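Local coordinates for nicotinate-nucleotide diphosphorylase (Carboxylating) (Streptococcus pyogenes GA06023, PDB 5HUO), which probably catalyses the conversion of quinolinate and 5-phosphoribosyl diphosphate to nicotinate mononucleotide, carbon dioxide and diphosphate, a step of NAD(+) biosynthesis, at residues V95-P100 against L116-S121; M195-H200 against E225-S230. All blocks are in the same frame, centred on the assembly; numbering follows the deposited sequence.

Contact 1 (V95-P100 against L116-S121); sequences VTFQNP and LEIIGS
The carbonyl oxygen of I119 is gripped by T96 twice: strongly by the backbone, T96 N to I119 O at 2.9 Å, and weakly by the hydroxyl, T96 OG1 to I119 O at 3.5 Å. The hydroxyl gets there because chi1 of 57° sets OG1 between the backbone N and the carbonyl carbon, leaning across to the neighbouring strand. I119 N answers to T96 O, and the same reciprocal pair of hydrogen bonds recurs two residues along, Q98 N to E117 O and E117 N to Q98 O (2.8 Å). T96–I119 and Q98–E117 are thus the hydrogen-bonded pairs of an antiparallel ladder, with F97–I118 the non-hydrogen-bonded pair between them. Strand 95-98 borders the four-stranded antiparallel sheet of the N-terminal domain, while strand 114-119 lies inside it, bonded on its far side to strand 66-73. V95, F97 and I118 face helix 82-92, so apolar types suit them. V95 CG1 lies against I118 CG2, and F97 runs alongside I118, whose CG1 meets the ring at its edge, 3.7 Å from F97 CE1. L116 spreads its two methyls: CD1 approaches F97 CD1 obliquely (3.7 Å), while CD2 touches N99 CB (3.6 Å). N99 ND2 is hydrogen-bonded to F103 O. T96, Q98, E117 and I119 make up the other face; T96 and Q98 are exposed, which suits their polar groups, while apolar I119 lays its CB against T96 OG1 and its CD1 by the Q98 side chain. Q98 CB passes E117 CB at 4.0 Å, and E117 has a long, weak ion pair with K68.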
loop_
_atom_site.group_PDB
_atom_site.type_symbol
_atom_site.label_atom_id
_atom_site.label_comp_id
_atom_site.label_asym_id
_atom_site.label_seq_id
_atom_site.Cartn_x
_atom_site.Cartn_y
_atom_site.Cartn_z
ATOM N N VAL A 95 9.414 -22.581 9.340
ATOM C CA VAL A 95 10.706 -23.085 8.963
ATOM C C VAL A 95 11.621 -22.879 10.112
ATOM O O VAL A 95 11.627 -21.824 10.724
ATOM C CB VAL A 95 11.261 -22.347 7.730
ATOM C CG1 VAL A 95 12.678 -22.787 7.398
ATOM C CG2 VAL A 95 10.374 -22.589 6.510
ATOM N N THR A 96 12.434 -23.876 10.398
ATOM C CA THR A 96 13.432 -23.771 11.483
ATOM C C THR A 96 14.835 -23.902 10.949
ATOM O O THR A 96 15.025 -24.341 9.814
ATOM C CB THR A 96 13.204 -24.826 12.562
ATOM O OG1 THR A 96 13.231 -26.128 11.973
ATOM C CG2 THR A 96 11.860 -24.597 13.220
ATOM N N PHE A 97 15.803 -23.528 11.768
ATOM C CA PHE A 97 17.180 -23.533 11.314
ATOM C C PHE A 97 18.087 -24.176 12.292
ATOM O O PHE A 97 17.817 -24.215 13.449
ATOM C CB PHE A 97 17.659 -22.121 11.075
ATOM C CG PHE A 97 16.825 -21.364 10.088
ATOM C CD1 PHE A 97 17.129 -21.397 8.753
ATOM C CD2 PHE A 97 15.731 -20.647 10.489
ATOM C CE1 PHE A 97 16.342 -20.702 7.831
ATOM C CE2 PHE A 97 14.967 -19.955 9.566
ATOM C CZ PHE A 97 15.261 -19.991 8.246
ATOM N N GLN A 98 19.174 -24.696 11.796
ATOM C CA GLN A 98 20.235 -25.205 12.627
ATOM C C GLN A 98 21.510 -24.531 12.163
ATOM O O GLN A 98 21.763 -24.437 10.959
ATOM C CB GLN A 98 20.349 -26.694 12.488
ATOM C CG GLN A 98 19.427 -27.476 13.403
ATOM C CD GLN A 98 19.320 -28.962 13.021
ATOM O OE1 GLN A 98 20.038 -29.471 12.153
ATOM N NE2 GLN A 98 18.450 -29.656 13.692
ATOM N N ASN A 99 22.333 -24.109 13.114
ATOM C CA ASN A 99 23.573 -23.416 12.804
ATOM C C ASN A 99 24.723 -24.108 13.551
ATOM O O ASN A 99 25.216 -23.593 14.554
ATOM C CB ASN A 99 23.469 -21.933 13.196
ATOM C CG ASN A 99 24.570 -21.081 12.597
ATOM O OD1 ASN A 99 25.628 -21.569 12.125
ATOM N ND2 ASN A 99 24.362 -19.813 12.642
ATOM N N PRO A 100 25.185 -25.249 13.038
ATOM C CA PRO A 100 26.238 -26.057 13.628
ATOM C C PRO A 100 27.475 -25.315 14.019
ATOM O O PRO A 100 28.039 -25.627 15.064
ATOM C CB PRO A 100 26.612 -27.021 12.502
ATOM C CG PRO A 100 25.384 -27.162 11.701
ATOM C CD PRO A 100 24.799 -25.777 11.712
ATOM N N LEU A 116 24.414 -22.732 7.274
ATOM C CA LEU A 116 23.132 -23.048 7.887
ATOM C C LEU A 116 22.522 -24.340 7.330
ATOM O O LEU A 116 22.737 -24.695 6.182
ATOM C CB LEU A 116 22.121 -21.926 7.618
ATOM C CG LEU A 116 21.898 -20.859 8.644
ATOM C CD1 LEU A 116 20.560 -20.215 8.337
ATOM C CD2 LEU A 116 21.876 -21.329 10.079
ATOM N N GLU A 117 21.687 -24.952 8.165
ATOM C CA GLU A 117 20.767 -25.955 7.735
ATOM C C GLU A 117 19.401 -25.401 7.890
ATOM O O GLU A 117 19.075 -24.780 8.872
ATOM C CB GLU A 117 20.938 -27.212 8.540
ATOM C CG GLU A 117 22.126 -28.047 8.068
ATOM C CD GLU A 117 22.587 -29.101 9.084
ATOM O OE1 GLU A 117 22.384 -28.938 10.307
ATOM O OE2 GLU A 117 23.216 -30.088 8.617
ATOM N N ILE A 118 18.618 -25.585 6.853
ATOM C CA ILE A 118 17.242 -25.109 6.813
ATOM C C ILE A 118 16.247 -26.291 6.834
ATOM O O ILE A 118 16.299 -27.158 5.966
ATOM C CB ILE A 118 16.956 -24.273 5.556
ATOM C CG1 ILE A 118 17.899 -23.120 5.444
ATOM C CG2 ILE A 118 15.525 -23.707 5.597
ATOM C CD1 ILE A 118 19.106 -23.403 4.587
ATOM N N ILE A 119 15.331 -26.288 7.810
ATOM C CA ILE A 119 14.382 -27.402 8.012
ATOM C C ILE A 119 12.937 -26.965 7.907
ATOM O O ILE A 119 12.504 -26.076 8.584
ATOM C CB ILE A 119 14.532 -28.079 9.371
ATOM C CG1 ILE A 119 15.845 -28.805 9.463
ATOM C CG2 ILE A 119 13.442 -29.092 9.583
ATOM C CD1 ILE A 119 16.915 -27.954 10.114
ATOM N N GLY A 120 12.220 -27.637 7.035
ATOM C CA GLY A 120 10.817 -27.359 6.821
ATOM C C GLY A 120 10.248 -28.167 5.667
ATOM O O GLY A 120 10.902 -29.036 5.094
ATOM N N SER A 121 9.062 -27.794 5.224
ATOM C CA SER A 121 8.442 -28.528 4.130
ATOM C C SER A 121 9.183 -28.241 2.823
ATOM O O SER A 121 9.667 -27.142 2.582
ATOM C CB SER A 121 6.968 -28.206 3.959
ATOM O OG SER A 121 6.824 -26.916 3.457
#

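Contact 2 (M195-H200 against E225-S230); sequences MLKDNH and EVEVES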
loop_
_atom_site.group_PDB
_atom_site.type_symbol
_atom_site.label_atom_id
_atom_site.label_comp_id
_atom_site.label_asym_id
_atom_site.label_seq_id
_atom_site.Cartn_x
_atom_site.Cartn_y
_atom_site.Cartn_z
ATOM N N MET A 195 24.997 18.580 2.944
ATOM C CA MET A 195 26.225 18.565 2.195
ATOM C C MET A 195 26.178 19.582 1.070
ATOM O O MET A 195 25.378 19.503 0.165
ATOM C CB MET A 195 26.573 17.178 1.668
ATOM C CG MET A 195 28.040 17.120 1.206
ATOM S SD MET A 195 28.545 15.539 0.522
ATOM C CE MET A 195 28.058 14.407 1.849
ATOM N N LEU A 196 27.088 20.536 1.169
ATOM C CA LEU A 196 27.199 21.641 0.224
ATOM C C LEU A 196 28.260 21.220 -0.749
ATOM O O LEU A 196 29.437 21.149 -0.428
ATOM C CB LEU A 196 27.591 22.943 0.911
ATOM C CG LEU A 196 26.565 23.384 1.950
ATOM C CD1 LEU A 196 27.197 24.432 2.851
ATOM C CD2 LEU A 196 25.280 23.894 1.342
ATOM N N LYS A 197 27.789 20.948 -1.946
ATOM C CA LYS A 197 28.598 20.454 -3.053
ATOM C C LYS A 197 29.130 21.610 -3.947
ATOM O O LYS A 197 28.925 22.790 -3.671
ATOM C CB LYS A 197 27.782 19.414 -3.851
ATOM C CG LYS A 197 26.980 18.441 -2.982
ATOM C CD LYS A 197 26.369 17.322 -3.812
ATOM C CE LYS A 197 25.908 16.135 -2.951
ATOM N NZ LYS A 197 26.974 15.124 -2.681
ATOM N N ASP A 198 29.883 21.235 -4.972
ATOM C CA ASP A 198 30.404 22.170 -6.020
ATOM C C ASP A 198 29.526 23.431 -6.379
ATOM O O ASP A 198 29.930 24.597 -6.217
ATOM C CB ASP A 198 30.727 21.327 -7.282
ATOM C CG ASP A 198 29.572 20.284 -7.699
ATOM O OD1 ASP A 198 28.504 20.132 -7.047
ATOM O OD2 ASP A 198 29.758 19.594 -8.721
ATOM N N ASN A 199 28.308 23.166 -6.844
ATOM C CA ASN A 199 27.365 24.221 -7.286
ATOM C C ASN A 199 26.777 25.117 -6.193
ATOM O O ASN A 199 26.540 26.276 -6.412
ATOM C CB ASN A 199 26.253 23.632 -8.184
ATOM C CG ASN A 199 25.668 22.332 -7.655
ATOM O OD1 ASN A 199 26.005 21.871 -6.568
ATOM N ND2 ASN A 199 24.814 21.723 -8.439
ATOM N N HIS A 200 26.529 24.531 -5.031
ATOM C CA HIS A 200 25.968 25.251 -3.873
ATOM C C HIS A 200 26.840 26.438 -3.481
ATOM O O HIS A 200 26.354 27.543 -3.241
ATOM C CB HIS A 200 25.814 24.300 -2.664
ATOM C CG HIS A 200 24.815 23.179 -2.858
ATOM N ND1 HIS A 200 25.176 21.911 -3.245
ATOM C CD2 HIS A 200 23.468 23.133 -2.679
ATOM C CE1 HIS A 200 24.105 21.133 -3.302
ATOM N NE2 HIS A 200 23.048 21.851 -2.973
ATOM N N GLU A 225 28.501 19.588 5.992
ATOM C CA GLU A 225 29.703 19.209 5.251
ATOM C C GLU A 225 29.800 20.042 3.974
ATOM O O GLU A 225 28.801 20.443 3.415
ATOM C CB GLU A 225 29.684 17.710 4.905
ATOM C CG GLU A 225 30.913 17.223 4.168
ATOM C CD GLU A 225 31.023 15.701 4.043
ATOM O OE1 GLU A 225 30.223 14.970 4.622
ATOM O OE2 GLU A 225 31.941 15.227 3.355
ATOM N N VAL A 226 31.037 20.291 3.541
ATOM C CA VAL A 226 31.296 21.003 2.285
ATOM C C VAL A 226 32.291 20.263 1.440
ATOM O O VAL A 226 33.363 19.912 1.935
ATOM C CB VAL A 226 31.936 22.373 2.515
ATOM C CG1 VAL A 226 32.249 23.017 1.182
ATOM C CG2 VAL A 226 31.025 23.267 3.284
ATOM N N GLU A 227 31.956 20.111 0.162
ATOM C CA GLU A 227 32.899 19.590 -0.854
ATOM C C GLU A 227 33.741 20.700 -1.425
ATOM O O GLU A 227 33.224 21.681 -1.905
ATOM C CB GLU A 227 32.196 18.913 -2.029
ATOM C CG GLU A 227 31.236 17.772 -1.675
ATOM C CD GLU A 227 30.603 17.120 -2.909
ATOM O OE1 GLU A 227 30.749 17.694 -4.043
ATOM O OE2 GLU A 227 29.972 16.036 -2.724
ATOM N N VAL A 228 35.040 20.511 -1.361
ATOM C CA VAL A 228 36.015 21.532 -1.701
ATOM C C VAL A 228 37.050 20.987 -2.673
ATOM O O VAL A 228 37.608 19.911 -2.473
ATOM C CB VAL A 228 36.685 22.031 -0.415
ATOM C CG1 VAL A 228 37.779 23.020 -0.691
ATOM C CG2 VAL A 228 35.635 22.673 0.469
ATOM N N GLU A 229 37.304 21.727 -3.746
ATOM C CA GLU A 229 38.316 21.320 -4.776
ATOM C C GLU A 229 39.637 22.081 -4.684
ATOM O O GLU A 229 40.590 21.722 -5.335
ATOM C CB GLU A 229 37.755 21.473 -6.194
ATOM C CG GLU A 229 36.522 20.607 -6.445
ATOM C CD GLU A 229 36.076 20.575 -7.893
ATOM O OE1 GLU A 229 36.926 20.762 -8.785
ATOM O OE2 GLU A 229 34.871 20.346 -8.150
ATOM N N SER A 230 39.667 23.104 -3.844
ATOM C CA SER A 230 40.688 24.122 -3.804
ATOM C C SER A 230 41.239 24.310 -2.413
ATOM O O SER A 230 40.498 24.232 -1.464
ATOM C CB SER A 230 39.945 25.390 -4.128
ATOM O OG SER A 230 40.646 26.556 -3.918
#
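M195 pairs with E225 and L196 with V226 as parallel neighbours, L196 N bonding to E225 O (2.8 Å, 176°) and L196 O receiving E227 N at 2.8 Å. Together with the helices between them, the two strands form a beta-alpha-beta crossover of the alpha/beta-barrel domain. On one face L196 CD1 meets V226 CG2 at 4.0 Å, and both side chains reach I211 of helix 207-217: branched aliphatic chains fill this layer between strands and helix. On the other face M195 and E225 run side by side, both with CG anti to the backbone N. The methionine then bends at chi3 (-53°), which brings its methyl CE to 3.6 Å from E225 OE1. E227 crosses M195 at about a right angle, its OE2 3.6 Å from M195 SD, so the flexible thioether lies beside both carboxylates. K197 follows directly on strand 194-196. Its CB lies 3.4 Å from E227 OE1, and a bend at chi4 (-87°) turns the ammonium back to form a salt bridge, K197 NZ to E227 OE2 at 3.1 Å, entering from above the carboxylate plane. In the turn after the strand, K197 N is bonded to H200 ND1, well out of the imidazole plane, which ties the turn back on itself. A sulfate, probably from the crystallisation liquor, lies near the side chain of M195 and forms a long, weak ion pair with K197 NZ. The salt bridge probably holds the lysine in place, and the weak pairing with sulfate is consistent with an anion site, perhaps for a substrate phosphate, near the strand ends.

Contact 1 and contact 2 lie on opposite sides of the chain's centre, their centres 50 Å apart and their nearest atoms about 36 Å, one in the N-terminal domain and the other in the C-terminal barrel. Within one chain they do not meet, but the assembly brings their surroundings together. S121 closes contact 1 as the N-cap of helix 122-153, and L126 of that helix in the second subunit packs on N199 of contact 2; I60 and S56 of that second subunit touch L196 and H200. The sulfate, probably from the crystallisation liquor, lies about 3 Å from the M195 side chain and may mark an anion pocket there without establishing the substrate site.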